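Glycerophosphodiester phosphodiesterase (Thermotoga maritima, PDB 1O1Z) is a member of the glycerophosphodiester phosphodiesterase family, built on a TIM-barrel fold. Local coordinates at residues D103-I108 against N128-S133; V44-R49 against V56-D61; V200-T205 against G221-E226; T146-L151 against E168-Y173; A115-L120 against D140-G145. One frame throughout, in Å; residues are numbered along the deposited sequence.

Interaction 1 of 5, residues D103-I108 against N128-S133; sequences DKIINI and NLIFSS
Strands 105-110 and 129-133 belong to one beta-alpha-beta unit of the barrel, and I106, N107 and I108 pair in parallel with L129, I130 and F131. The axes of the short segments 105-108 and 129-133 approach to 4.6 Å at 19°. Backbone bonds run I106 N to N128 O, I130 N to I106 O, I108 N to I130 O and S132 N to I108 O. The N107 carboxamide adds two more: with CG anti to the backbone N (chi1 171°), ND2 reaches both I130 O and S132 OG at 3.0 Å. I130 O lies in the N107 amide plane, ND2 stands above the I130 carbonyl plane, and this oxygen also accepts from I108 N. Water 1 donates to N107 OD1 (2.7 Å) and also bonds S132 OG, so both ends of the buried amide are held. On the other face, I108 CD1 meets F131 CE1 at 3.8 Å, and L129 CD2 packs on I106 CB at 3.7 Å. Parallel strands joined by a helix, here 116-123, are the TIM-barrel repeat.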
# COMPACT_ATOMS: atom_id res chain seq x y z
N ASP A 103 -5.98 8.71 12.88
CA ASP A 103 -6.69 7.51 13.29
C ASP A 103 -6.90 6.53 12.15
O ASP A 103 -7.30 5.38 12.38
CB ASP A 103 -8.06 7.87 13.84
CG ASP A 103 -7.99 8.64 15.13
OD1 ASP A 103 -8.54 9.75 15.20
OD2 ASP A 103 -7.38 8.21 16.14
N LYS A 104 -6.64 6.99 10.94
CA LYS A 104 -6.77 6.13 9.76
C LYS A 104 -5.40 5.65 9.34
O LYS A 104 -4.39 6.33 9.52
CB LYS A 104 -7.42 6.90 8.61
CG LYS A 104 -8.74 7.56 8.94
CD LYS A 104 -9.81 6.58 9.29
CE LYS A 104 -11.03 7.30 9.90
NZ LYS A 104 -12.14 6.36 10.05
N ILE A 105 -5.36 4.47 8.73
CA ILE A 105 -4.10 3.84 8.31
C ILE A 105 -3.69 4.39 6.97
O ILE A 105 -4.52 4.50 6.04
CB ILE A 105 -4.30 2.31 8.23
CG1 ILE A 105 -4.64 1.76 9.62
CG2 ILE A 105 -3.14 1.61 7.56
CD1 ILE A 105 -5.17 0.35 9.61
N ILE A 106 -2.40 4.66 6.82
CA ILE A 106 -1.85 4.91 5.50
C ILE A 106 -0.75 3.89 5.22
O ILE A 106 0.25 3.82 5.93
CB ILE A 106 -1.29 6.33 5.35
CG1 ILE A 106 -2.37 7.39 5.62
CG2 ILE A 106 -0.77 6.54 3.95
CD1 ILE A 106 -1.81 8.81 5.67
N ASN A 107 -0.98 3.07 4.21
CA ASN A 107 -0.02 2.09 3.73
C ASN A 107 0.75 2.76 2.61
O ASN A 107 0.20 3.00 1.55
CB ASN A 107 -0.73 0.83 3.27
CG ASN A 107 0.14 -0.14 2.57
OD1 ASN A 107 -0.37 -0.92 1.76
ND2 ASN A 107 1.44 -0.14 2.86
N ILE A 108 2.00 3.11 2.89
CA ILE A 108 2.87 3.78 1.93
C ILE A 108 3.72 2.75 1.22
O ILE A 108 4.59 2.15 1.83
CB ILE A 108 3.77 4.78 2.67
CG1 ILE A 108 2.96 5.83 3.43
CG2 ILE A 108 4.74 5.48 1.73
CD1 ILE A 108 3.76 6.63 4.43
N ASN A 128 0.16 5.28 12.73
CA ASN A 128 -0.70 4.47 11.86
C ASN A 128 -0.24 4.41 10.41
O ASN A 128 -1.04 4.46 9.49
CB ASN A 128 -2.18 4.88 11.99
CG ASN A 128 -2.82 4.29 13.23
OD1 ASN A 128 -2.63 3.08 13.51
ND2 ASN A 128 -3.61 5.07 13.92
N LEU A 129 1.05 4.21 10.23
CA LEU A 129 1.65 3.99 8.93
C LEU A 129 2.12 2.56 8.79
O LEU A 129 2.61 1.95 9.78
CB LEU A 129 2.85 4.91 8.73
CG LEU A 129 2.53 6.37 8.84
CD1 LEU A 129 3.79 7.18 8.67
CD2 LEU A 129 1.46 6.82 7.84
N ILE A 130 1.96 2.01 7.60
CA ILE A 130 2.56 0.75 7.21
C ILE A 130 3.37 1.00 5.95
O ILE A 130 2.83 1.48 4.96
CB ILE A 130 1.51 -0.34 6.90
CG1 ILE A 130 0.61 -0.61 8.09
CG2 ILE A 130 2.20 -1.63 6.47
CD1 ILE A 130 -0.68 -1.38 7.71
N PHE A 131 4.67 0.72 5.98
CA PHE A 131 5.55 0.86 4.81
C PHE A 131 5.63 -0.46 4.10
O PHE A 131 5.90 -1.48 4.74
CB PHE A 131 6.96 1.31 5.23
CG PHE A 131 6.93 2.58 6.04
CD1 PHE A 131 6.75 3.81 5.39
CD2 PHE A 131 7.01 2.55 7.42
CE1 PHE A 131 6.71 4.99 6.16
CE2 PHE A 131 6.95 3.73 8.15
CZ PHE A 131 6.79 4.95 7.48
N SER A 132 5.43 -0.48 2.80
CA SER A 132 5.55 -1.71 2.07
C SER A 132 6.37 -1.49 0.81
O SER A 132 6.60 -0.36 0.37
CB SER A 132 4.18 -2.29 1.72
OG SER A 132 3.40 -1.37 0.96
N SER A 133 6.85 -2.60 0.27
CA SER A 133 7.66 -2.58 -0.93
C SER A 133 7.84 -3.99 -1.43
O SER A 133 7.84 -4.96 -0.65
CB SER A 133 9.04 -1.95 -0.66
OG SER A 133 9.82 -1.88 -1.86
O HOH W 1 1.03 -2.51 0.07

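Interaction 2 of 5, residues V44-R49 against V56-D61; sequences VELDVR and VVVSHD
R49 reaches from its strand to the backbone of S59, H60 and D61. CB leads to R49 CG, which lies 3.6 Å from S59 O, and with the chain extended from CG to NE, R49 CD comes to 3.4 Å from both S59 O and D61 O. R49 NE then bonds H60 O at 3.1 Å and makes a weak bond to S59 O. Beyond CZ, R49 NH2 bonds the same H60 O at 2.9 Å. The guanidinium thus grips one carbonyl oxygen side-on with two nitrogens. That oxygen is 1° out of the guanidinium plane; NH2 is tilted 19° from the carbonyl plane, whereas NE stands well above it. NH1 turns to a salt bridge with E112.

The backbones form a beta hairpin, strand 56-58 being an antiparallel addition beside barrel strand 43-50. R49 and V57 are a hydrogen-bonded pair through R49 N to V57 O and V57 N to R49 O; V48 and V58 are the non-hydrogen-bonded pair next to it. V48 CB packs on V56 CG1 at 3.6 Å.

Past the strand, S59 N bonds D47 O. H60 CB touches D47 OD1 at 3.4 Å, and that oxygen lies at the edge of the imidazole while taking a hydrogen bond from N28. H60 ND1 bonds D61 OD1 at 2.9 Å, on the anti side of a carboxylate whose OD2 is salt-bridged to R66.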
# COMPACT_ATOMS: atom_id res chain seq x y z
N VAL A 44 -6.00 4.00 3.56
CA VAL A 44 -5.69 4.02 2.15
C VAL A 44 -4.32 3.46 1.91
O VAL A 44 -3.50 3.45 2.82
CB VAL A 44 -5.77 5.44 1.57
CG1 VAL A 44 -7.18 6.05 1.69
CG2 VAL A 44 -4.75 6.38 2.24
N GLU A 45 -4.10 2.96 0.70
CA GLU A 45 -2.77 2.59 0.21
C GLU A 45 -2.40 3.59 -0.85
O GLU A 45 -3.25 4.03 -1.65
CB GLU A 45 -2.81 1.16 -0.34
CG GLU A 45 -1.50 0.60 -0.86
CD GLU A 45 -1.14 1.03 -2.29
OE1 GLU A 45 -2.04 1.44 -3.07
OE2 GLU A 45 0.07 0.96 -2.63
N LEU A 46 -1.12 3.96 -0.89
CA LEU A 46 -0.64 4.90 -1.90
C LEU A 46 0.80 4.61 -2.24
O LEU A 46 1.46 3.85 -1.54
CB LEU A 46 -0.85 6.33 -1.42
CG LEU A 46 -0.20 6.75 -0.11
CD1 LEU A 46 1.30 7.03 -0.28
CD2 LEU A 46 -0.89 7.97 0.46
N ASP A 47 1.31 5.23 -3.30
CA ASP A 47 2.61 4.97 -3.86
C ASP A 47 3.45 6.23 -3.84
O ASP A 47 2.95 7.27 -4.23
CB ASP A 47 2.44 4.57 -5.32
CG ASP A 47 1.45 3.46 -5.47
OD1 ASP A 47 0.30 3.66 -5.97
OD2 ASP A 47 1.72 2.34 -4.96
N VAL A 48 4.71 6.12 -3.41
CA VAL A 48 5.59 7.29 -3.31
C VAL A 48 6.87 7.18 -4.11
O VAL A 48 7.49 6.11 -4.23
CB VAL A 48 5.92 7.67 -1.84
CG1 VAL A 48 4.67 8.10 -1.10
CG2 VAL A 48 6.66 6.58 -1.09
N ARG A 49 7.27 8.35 -4.62
CA ARG A 49 8.45 8.54 -5.45
C ARG A 49 9.04 9.92 -5.16
O ARG A 49 8.44 10.73 -4.45
CB ARG A 49 8.07 8.51 -6.93
CG ARG A 49 7.56 7.16 -7.40
CD ARG A 49 7.24 7.17 -8.88
NE ARG A 49 6.89 5.84 -9.31
CZ ARG A 49 7.73 4.89 -9.68
NH1 ARG A 49 9.05 5.09 -9.71
NH2 ARG A 49 7.25 3.71 -10.08
N VAL A 56 8.76 14.10 -1.64
CA VAL A 56 8.02 12.84 -1.73
C VAL A 56 6.68 13.12 -2.36
O VAL A 56 5.83 13.80 -1.75
CB VAL A 56 7.86 12.15 -0.39
CG1 VAL A 56 7.13 10.82 -0.59
CG2 VAL A 56 9.19 11.91 0.26
N VAL A 57 6.51 12.61 -3.58
CA VAL A 57 5.29 12.77 -4.39
C VAL A 57 4.54 11.45 -4.46
O VAL A 57 5.13 10.39 -4.41
CB VAL A 57 5.69 13.24 -5.82
CG1 VAL A 57 4.54 13.12 -6.83
CG2 VAL A 57 6.20 14.68 -5.72
N VAL A 58 3.22 11.53 -4.61
CA VAL A 58 2.36 10.34 -4.67
C VAL A 58 2.08 10.03 -6.16
O VAL A 58 1.37 10.76 -6.84
CB VAL A 58 1.08 10.54 -3.89
CG1 VAL A 58 0.19 9.28 -3.98
CG2 VAL A 58 1.37 10.88 -2.44
N SER A 59 2.69 8.96 -6.67
CA SER A 59 2.48 8.53 -8.05
C SER A 59 2.88 7.07 -8.17
O SER A 59 4.01 6.72 -7.85
CB SER A 59 3.35 9.35 -9.01
OG SER A 59 3.13 8.93 -10.37
N HIS A 60 1.96 6.23 -8.65
CA HIS A 60 2.32 4.84 -8.92
C HIS A 60 3.39 4.70 -10.02
O HIS A 60 4.42 4.04 -9.82
CB HIS A 60 1.07 4.04 -9.29
CG HIS A 60 1.36 2.62 -9.59
ND1 HIS A 60 1.64 2.17 -10.86
CD2 HIS A 60 1.49 1.55 -8.76
CE1 HIS A 60 1.91 0.88 -10.81
NE2 HIS A 60 1.84 0.48 -9.55
N ASP A 61 3.16 5.32 -11.17
CA ASP A 61 4.06 5.23 -12.31
C ASP A 61 5.19 6.24 -12.15
O ASP A 61 5.04 7.25 -11.46
CB ASP A 61 3.33 5.55 -13.60
CG ASP A 61 2.25 4.53 -14.00
OD1 ASP A 61 2.15 3.43 -13.41
OD2 ASP A 61 1.52 4.77 -14.98

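Interaction 3 of 5, residues V200-T205 against G221-E226; sequences VIFVWT and GVITDE
Backbone hydrogen bonds carry the pairing of strands 200-204 and 221-224: V203 N to G221 O at 3.0 Å and I223 N to V203 O at 2.9 Å. The second is nearly straight at the acceptor, with a C=O...N angle of 175°, while the V203 N donor is tilted 34° from the plane of the G221 carbonyl. A weaker bond, G221 N to I201 O, starts the register, in which F202 faces G221 and V203 faces V222.

Helix 209-215 connects the two strands in a beta-alpha-beta unit of the TIM barrel, and strand 14-18, the other neighbour of 221-224, closes the curled sheet.

Among apolar contacts, the F202 ring lies obliquely against the glycine backbone, F202 CD2 being 3.6 Å from G221 CA. W204 CB meets I223 CB at 3.9 Å, and V203 CG2 meets V222 CG2 at 4.1 Å.

At the C-terminal ends of the strands, the T205 methyl meets the D225 carboxylate. Their side chains cross at about a right angle, T205 CG2 3.9 Å from D225 OD1; OD1 is hydrogen-bonded to H18 ND1. T224 OG1, hydrogen-bonded to L206 O, also accepts from E226 N at 3.0 Å in an ST turn, just before helix 227-232.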
# COMPACT_ATOMS: atom_id res chain seq x y z
N VAL A 200 0.30 -9.88 10.29
CA VAL A 200 -0.95 -9.40 9.72
C VAL A 200 -0.95 -9.68 8.23
O VAL A 200 0.02 -9.37 7.56
CB VAL A 200 -1.14 -7.87 10.00
CG1 VAL A 200 -2.32 -7.29 9.29
CG2 VAL A 200 -1.27 -7.64 11.50
N ILE A 201 -2.00 -10.31 7.72
CA ILE A 201 -2.06 -10.67 6.32
C ILE A 201 -3.02 -9.75 5.57
O ILE A 201 -4.20 -9.71 5.90
CB ILE A 201 -2.57 -12.14 6.17
CG1 ILE A 201 -1.74 -13.13 7.04
CG2 ILE A 201 -2.63 -12.52 4.70
CD1 ILE A 201 -0.28 -13.18 6.73
N PHE A 202 -2.51 -9.03 4.58
CA PHE A 202 -3.32 -8.20 3.69
C PHE A 202 -3.31 -8.87 2.32
O PHE A 202 -2.30 -9.46 1.89
CB PHE A 202 -2.73 -6.79 3.51
CG PHE A 202 -2.97 -5.86 4.66
CD1 PHE A 202 -2.11 -5.84 5.73
CD2 PHE A 202 -4.05 -4.96 4.64
CE1 PHE A 202 -2.32 -4.98 6.80
CE2 PHE A 202 -4.26 -4.11 5.72
CZ PHE A 202 -3.37 -4.12 6.79
N VAL A 203 -4.44 -8.79 1.63
CA VAL A 203 -4.51 -9.23 0.24
C VAL A 203 -4.77 -8.07 -0.70
O VAL A 203 -5.42 -7.13 -0.34
CB VAL A 203 -5.53 -10.36 0.03
CG1 VAL A 203 -5.13 -11.55 0.85
CG2 VAL A 203 -6.94 -9.93 0.34
N TRP A 204 -4.21 -8.15 -1.91
CA TRP A 204 -4.38 -7.11 -2.92
C TRP A 204 -4.43 -7.70 -4.32
O TRP A 204 -4.03 -8.84 -4.52
CB TRP A 204 -3.20 -6.13 -2.86
CG TRP A 204 -1.85 -6.82 -3.12
CD1 TRP A 204 -1.09 -7.44 -2.19
CD2 TRP A 204 -1.18 -6.99 -4.38
NE1 TRP A 204 0.03 -7.98 -2.78
CE2 TRP A 204 0.01 -7.71 -4.12
CE3 TRP A 204 -1.44 -6.60 -5.69
CZ2 TRP A 204 0.93 -8.05 -5.12
CZ3 TRP A 204 -0.54 -6.95 -6.69
CH2 TRP A 204 0.64 -7.67 -6.39
N THR A 205 -4.92 -6.96 -5.32
CA THR A 205 -5.84 -5.85 -5.18
C THR A 205 -7.18 -6.47 -5.51
O THR A 205 -7.46 -6.85 -6.65
CB THR A 205 -5.51 -4.77 -6.21
OG1 THR A 205 -4.30 -4.12 -5.84
CG2 THR A 205 -6.60 -3.68 -6.18
N GLY A 221 -6.75 -7.98 6.37
CA GLY A 221 -6.98 -6.77 5.62
C GLY A 221 -7.07 -7.01 4.14
O GLY A 221 -6.57 -8.00 3.61
N VAL A 222 -7.71 -6.05 3.48
CA VAL A 222 -7.90 -6.08 2.03
C VAL A 222 -7.60 -4.71 1.46
O VAL A 222 -8.00 -3.71 2.02
CB VAL A 222 -9.31 -6.57 1.68
CG1 VAL A 222 -10.39 -5.66 2.26
CG2 VAL A 222 -9.46 -6.70 0.14
N ILE A 223 -6.89 -4.70 0.34
CA ILE A 223 -6.61 -3.52 -0.43
C ILE A 223 -7.46 -3.62 -1.68
O ILE A 223 -7.34 -4.57 -2.44
CB ILE A 223 -5.10 -3.44 -0.73
CG1 ILE A 223 -4.30 -3.30 0.57
CG2 ILE A 223 -4.80 -2.33 -1.74
CD1 ILE A 223 -2.83 -3.63 0.46
N THR A 224 -8.39 -2.67 -1.86
CA THR A 224 -9.40 -2.75 -2.90
C THR A 224 -9.64 -1.40 -3.54
O THR A 224 -9.50 -0.37 -2.89
CB THR A 224 -10.74 -3.25 -2.28
OG1 THR A 224 -11.75 -3.36 -3.30
CG2 THR A 224 -11.30 -2.28 -1.24
N ASP A 225 -10.03 -1.41 -4.82
CA ASP A 225 -10.50 -0.19 -5.47
C ASP A 225 -11.96 0.15 -5.10
O ASP A 225 -12.39 1.29 -5.22
CB ASP A 225 -10.41 -0.31 -6.98
CG ASP A 225 -9.03 -0.69 -7.47
OD1 ASP A 225 -8.03 -0.16 -6.94
OD2 ASP A 225 -8.87 -1.49 -8.44
N GLU A 226 -12.71 -0.87 -4.70
CA GLU A 226 -14.16 -0.79 -4.49
C GLU A 226 -14.48 -0.62 -3.02
O GLU A 226 -14.99 -1.52 -2.35
CB GLU A 226 -14.83 -2.03 -5.06
CG GLU A 226 -14.76 -2.13 -6.57
CD GLU A 226 -15.74 -1.21 -7.31
OE1 GLU A 226 -16.57 -0.51 -6.67
OE2 GLU A 226 -15.70 -1.20 -8.55

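Interaction 4 of 5, residues T146-L151 against E168-Y173; sequences TKYGYL and EKERPY
The phenol ring of Y173 carries the K147 side chain over one face: K147 CD sits above the ring centre, 3.6 Å from the Y173 centroid and 7° off the normal. The two side chains lie side by side and point the same way. K147 NZ, hydrogen-bonded to L129 O, is 5.5 Å from the Y173 centroid, at most a weak cation-pi attraction. Y150 has P172 CB over the centre of one face, 4.2 Å from the Y150 centroid, while P172 CG lies 3.8 Å from Y150 CE2. The Y148 ring meets P172 CB obliquely, through Y148 CE1 at 3.9 Å, and water 2 O sits 3.5 Å above one of its faces, offset toward the rim. P172 thus packs against both tyrosine rings as the chain leaves helix 160-170.

Beyond the rings, Y150 OH approaches E170 CB at 3.3 Å; that hydroxyl bonds D140, Y148 OH bonds K144 NZ, and E170 OE1 is salt-bridged to K144. Water 2 donates to T146 O and accepts from Y148 N and Y173 N. This corner belongs to the beta-alpha-beta unit of strands 148-151 and 174-178. Aliphatic-on-aromatic contacts provide the packing, while the hydroxyls of Y148 and Y150 and the ammonium of K147 find partners outside the two segments.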
# COMPACT_ATOMS: atom_id res chain seq x y z
N THR A 146 9.87 0.30 12.44
CA THR A 146 8.60 0.76 11.87
C THR A 146 7.78 -0.48 11.53
O THR A 146 8.33 -1.60 11.49
CB THR A 146 8.78 1.58 10.57
OG1 THR A 146 9.13 0.71 9.46
CG2 THR A 146 9.88 2.63 10.68
N LYS A 147 6.49 -0.28 11.26
CA LYS A 147 5.64 -1.34 10.73
C LYS A 147 5.86 -1.45 9.25
O LYS A 147 5.61 -0.50 8.51
CB LYS A 147 4.16 -1.04 10.94
CG LYS A 147 3.76 -0.90 12.35
CD LYS A 147 2.28 -1.19 12.59
CE LYS A 147 1.34 -0.43 11.77
NZ LYS A 147 1.19 0.98 12.19
N TYR A 148 6.34 -2.59 8.80
CA TYR A 148 6.47 -2.81 7.39
C TYR A 148 5.91 -4.12 6.98
O TYR A 148 5.79 -5.06 7.78
CB TYR A 148 7.88 -2.63 6.89
CG TYR A 148 8.94 -3.58 7.38
CD1 TYR A 148 9.10 -4.85 6.81
CD2 TYR A 148 9.89 -3.15 8.28
CE1 TYR A 148 10.15 -5.68 7.20
CE2 TYR A 148 10.96 -3.96 8.65
CZ TYR A 148 11.08 -5.23 8.10
OH TYR A 148 12.16 -6.00 8.48
N GLY A 149 5.57 -4.14 5.69
CA GLY A 149 4.95 -5.25 5.08
C GLY A 149 5.65 -5.61 3.78
O GLY A 149 5.91 -4.76 2.92
N TYR A 150 5.94 -6.88 3.64
CA TYR A 150 6.51 -7.37 2.41
C TYR A 150 5.43 -7.49 1.35
O TYR A 150 4.44 -8.18 1.58
CB TYR A 150 7.08 -8.76 2.62
CG TYR A 150 8.28 -8.90 3.54
CD1 TYR A 150 9.20 -7.87 3.72
CD2 TYR A 150 8.54 -10.13 4.14
CE1 TYR A 150 10.36 -8.08 4.49
CE2 TYR A 150 9.65 -10.33 4.90
CZ TYR A 150 10.54 -9.30 5.10
OH TYR A 150 11.66 -9.51 5.89
N LEU A 151 5.63 -6.90 0.17
CA LEU A 151 4.79 -7.15 -0.98
C LEU A 151 5.39 -8.32 -1.71
O LEU A 151 6.57 -8.29 -2.04
CB LEU A 151 4.72 -5.94 -1.90
CG LEU A 151 3.71 -4.91 -1.43
CD1 LEU A 151 4.01 -3.50 -1.98
CD2 LEU A 151 2.33 -5.38 -1.91
N GLU A 168 10.50 -15.36 9.59
CA GLU A 168 10.90 -15.72 10.96
C GLU A 168 12.02 -14.85 11.51
O GLU A 168 11.98 -14.37 12.65
CB GLU A 168 11.31 -17.20 11.00
CG GLU A 168 10.16 -18.17 10.82
CD GLU A 168 9.49 -18.58 12.12
OE1 GLU A 168 8.49 -19.33 12.07
OE2 GLU A 168 9.97 -18.17 13.20
N LYS A 169 13.02 -14.61 10.66
CA LYS A 169 14.22 -13.91 11.06
C LYS A 169 13.97 -12.41 11.27
O LYS A 169 14.51 -11.80 12.18
CB LYS A 169 15.32 -14.15 10.01
CG LYS A 169 16.47 -13.23 10.08
CD LYS A 169 17.57 -13.67 9.13
CE LYS A 169 18.86 -13.04 9.58
NZ LYS A 169 18.74 -11.55 9.50
N GLU A 170 13.16 -11.83 10.39
CA GLU A 170 12.99 -10.37 10.31
C GLU A 170 11.73 -9.83 10.93
O GLU A 170 11.67 -8.65 11.28
CB GLU A 170 13.03 -9.92 8.86
CG GLU A 170 14.34 -10.22 8.15
CD GLU A 170 15.58 -9.48 8.67
OE1 GLU A 170 15.44 -8.57 9.51
OE2 GLU A 170 16.68 -9.89 8.25
N ARG A 171 10.73 -10.69 11.11
CA ARG A 171 9.47 -10.32 11.75
C ARG A 171 8.86 -9.05 11.17
O ARG A 171 8.67 -8.04 11.87
CB ARG A 171 9.68 -10.17 13.27
CG ARG A 171 10.50 -11.32 13.91
CD ARG A 171 12.02 -11.04 14.02
NE ARG A 171 12.29 -9.79 14.75
CZ ARG A 171 13.36 -9.03 14.62
NH1 ARG A 171 13.46 -7.94 15.37
NH2 ARG A 171 14.34 -9.33 13.77
N PRO A 172 8.48 -9.09 9.89
CA PRO A 172 7.68 -8.00 9.34
C PRO A 172 6.37 -7.91 10.10
O PRO A 172 5.82 -8.91 10.59
CB PRO A 172 7.43 -8.42 7.89
CG PRO A 172 7.48 -9.91 7.95
CD PRO A 172 8.60 -10.21 8.93
N TYR A 173 5.81 -6.71 10.19
CA TYR A 173 4.49 -6.53 10.75
C TYR A 173 3.43 -7.26 9.92
O TYR A 173 2.52 -7.85 10.46
CB TYR A 173 4.14 -5.03 10.80
CG TYR A 173 2.72 -4.72 11.12
CD1 TYR A 173 2.23 -4.88 12.41
CD2 TYR A 173 1.86 -4.27 10.12
CE1 TYR A 173 0.91 -4.58 12.69
CE2 TYR A 173 0.55 -3.96 10.40
CZ TYR A 173 0.07 -4.14 11.68
OH TYR A 173 -1.25 -3.83 11.97
O HOH W 2 7.76 -4.34 10.82

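Interaction 5 of 5, residues A115-L120 against D140-G145; sequences AADAVL and DEKFKG
L120 and A116, on helix 116-123, pack against F143, just after helix 136-142; both helices belong to the outer layer of the TIM barrel.

The apolar part centres on the F143 ring. L120 CD1 lies over one face, offset toward the rim, 4.1 Å from the F143 centroid and 14° off the ring normal, a CH-pi contact. L120 CD2 touches F143 CE2 at 3.6 Å, the two side chains crossing at a slant. A116 CB approaches the ring obliquely, 3.8 Å from F143 CE1. Residues 116 and 120 are one helical turn apart, with L120 N bonded to A116 O, which puts both on the side of the helix facing F143. The ring also meets F131 of strand 129-133, which ties the contact to the sheet beneath.

The polar part is more exposed. The D117 and K142 side chains cross at about a right angle. A salt bridge between them is modelled, but is doubtful in detail because D117 OD1 stands too close to K142 CE. Water 3 bridges the pair, donating to D117 OD2 at 2.7 Å and accepting weakly from K142 NZ at 3.3 Å.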
# COMPACT_ATOMS: atom_id res chain seq x y z
N ALA A 115 13.79 7.25 -2.27
CA ALA A 115 12.77 7.99 -1.53
C ALA A 115 12.70 7.61 -0.07
O ALA A 115 12.07 8.30 0.72
CB ALA A 115 11.40 7.78 -2.16
N ALA A 116 13.34 6.50 0.32
CA ALA A 116 13.14 5.94 1.66
C ALA A 116 13.55 6.90 2.77
O ALA A 116 12.78 7.08 3.73
CB ALA A 116 13.88 4.63 1.80
N ASP A 117 14.71 7.54 2.68
CA ASP A 117 15.14 8.42 3.78
C ASP A 117 14.17 9.59 3.96
O ASP A 117 13.81 9.93 5.09
CB ASP A 117 16.55 8.93 3.55
CG ASP A 117 17.62 7.86 3.81
OD1 ASP A 117 17.35 6.85 4.51
OD2 ASP A 117 18.76 7.96 3.36
N ALA A 118 13.74 10.21 2.85
CA ALA A 118 12.79 11.31 2.92
C ALA A 118 11.43 10.89 3.48
O ALA A 118 10.80 11.62 4.23
CB ALA A 118 12.62 11.94 1.56
N VAL A 119 10.99 9.70 3.12
CA VAL A 119 9.73 9.16 3.62
C VAL A 119 9.84 8.94 5.14
O VAL A 119 8.93 9.29 5.87
CB VAL A 119 9.35 7.85 2.92
CG1 VAL A 119 8.23 7.13 3.65
CG2 VAL A 119 8.97 8.14 1.47
N LEU A 120 10.94 8.35 5.59
CA LEU A 120 11.12 8.09 7.02
C LEU A 120 11.15 9.39 7.81
O LEU A 120 10.58 9.46 8.89
CB LEU A 120 12.34 7.23 7.26
CG LEU A 120 12.09 5.77 6.83
CD1 LEU A 120 13.40 5.00 6.70
CD2 LEU A 120 11.12 5.09 7.85
N ASP A 140 14.07 -4.51 5.22
CA ASP A 140 14.86 -5.11 6.31
C ASP A 140 16.05 -4.25 6.71
O ASP A 140 16.47 -4.29 7.88
CB ASP A 140 15.36 -6.48 5.94
CG ASP A 140 14.27 -7.50 5.74
OD1 ASP A 140 13.16 -7.37 6.28
OD2 ASP A 140 14.52 -8.55 5.10
N GLU A 141 16.64 -3.52 5.75
CA GLU A 141 17.81 -2.71 6.02
C GLU A 141 17.49 -1.35 6.63
O GLU A 141 18.24 -0.85 7.48
CB GLU A 141 18.61 -2.53 4.73
CG GLU A 141 19.23 -3.81 4.23
CD GLU A 141 19.70 -3.76 2.79
OE1 GLU A 141 19.77 -2.64 2.22
OE2 GLU A 141 20.01 -4.84 2.21
N LYS A 142 16.42 -0.72 6.17
CA LYS A 142 16.17 0.70 6.50
C LYS A 142 14.92 0.94 7.33
O LYS A 142 14.77 2.04 7.89
CB LYS A 142 16.09 1.55 5.23
CG LYS A 142 17.43 1.68 4.53
CD LYS A 142 17.40 2.71 3.40
CE LYS A 142 17.48 4.13 3.91
NZ LYS A 142 18.90 4.54 4.14
N PHE A 143 14.03 -0.04 7.42
CA PHE A 143 12.72 0.18 8.06
C PHE A 143 12.55 -0.54 9.39
O PHE A 143 11.45 -0.63 9.92
CB PHE A 143 11.60 -0.13 7.06
CG PHE A 143 11.46 0.91 5.97
CD1 PHE A 143 12.34 0.94 4.90
CD2 PHE A 143 10.49 1.89 6.06
CE1 PHE A 143 12.23 1.92 3.94
CE2 PHE A 143 10.38 2.88 5.08
CZ PHE A 143 11.24 2.88 4.01
N LYS A 144 13.64 -1.05 9.96
CA LYS A 144 13.54 -1.60 11.29
C LYS A 144 13.03 -0.55 12.26
O LYS A 144 13.37 0.63 12.15
CB LYS A 144 14.85 -2.18 11.79
CG LYS A 144 15.38 -3.39 11.02
CD LYS A 144 14.35 -4.50 11.01
CE LYS A 144 14.87 -5.83 10.58
NZ LYS A 144 13.74 -6.78 10.70
N GLY A 145 12.21 -0.98 13.20
CA GLY A 145 11.58 -0.05 14.12
C GLY A 145 10.36 0.70 13.61
O GLY A 145 9.85 1.62 14.25
O HOH W 3 20.66 7.20 5.10

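How the interactions relate
Interactions 1 to 4 all draw on strands of the same curled sheet. Interaction 1 sits next to interaction 2 through N107 N to V44 O (2.9 Å) and next to interaction 4 through F131 O to G149 N (2.8 Å). Interaction 4 continues into interaction 3 where V200 N meets Y173 O at 3.0 Å. Across the barrel interior, I130 CD1 touches F202 CZ at 3.9 Å, linking interactions 1 and 3. Interaction 5 lies outside: V119 CG1 packs on F131 CE1 of interaction 1 at 3.6 Å, and A118 CB on V56 CG2 of interaction 2 at 3.7 Å. The sodium ion, at S123 and R126, is about 4 Å from the L129 side chain and about 8 Å from those of K147 and L120.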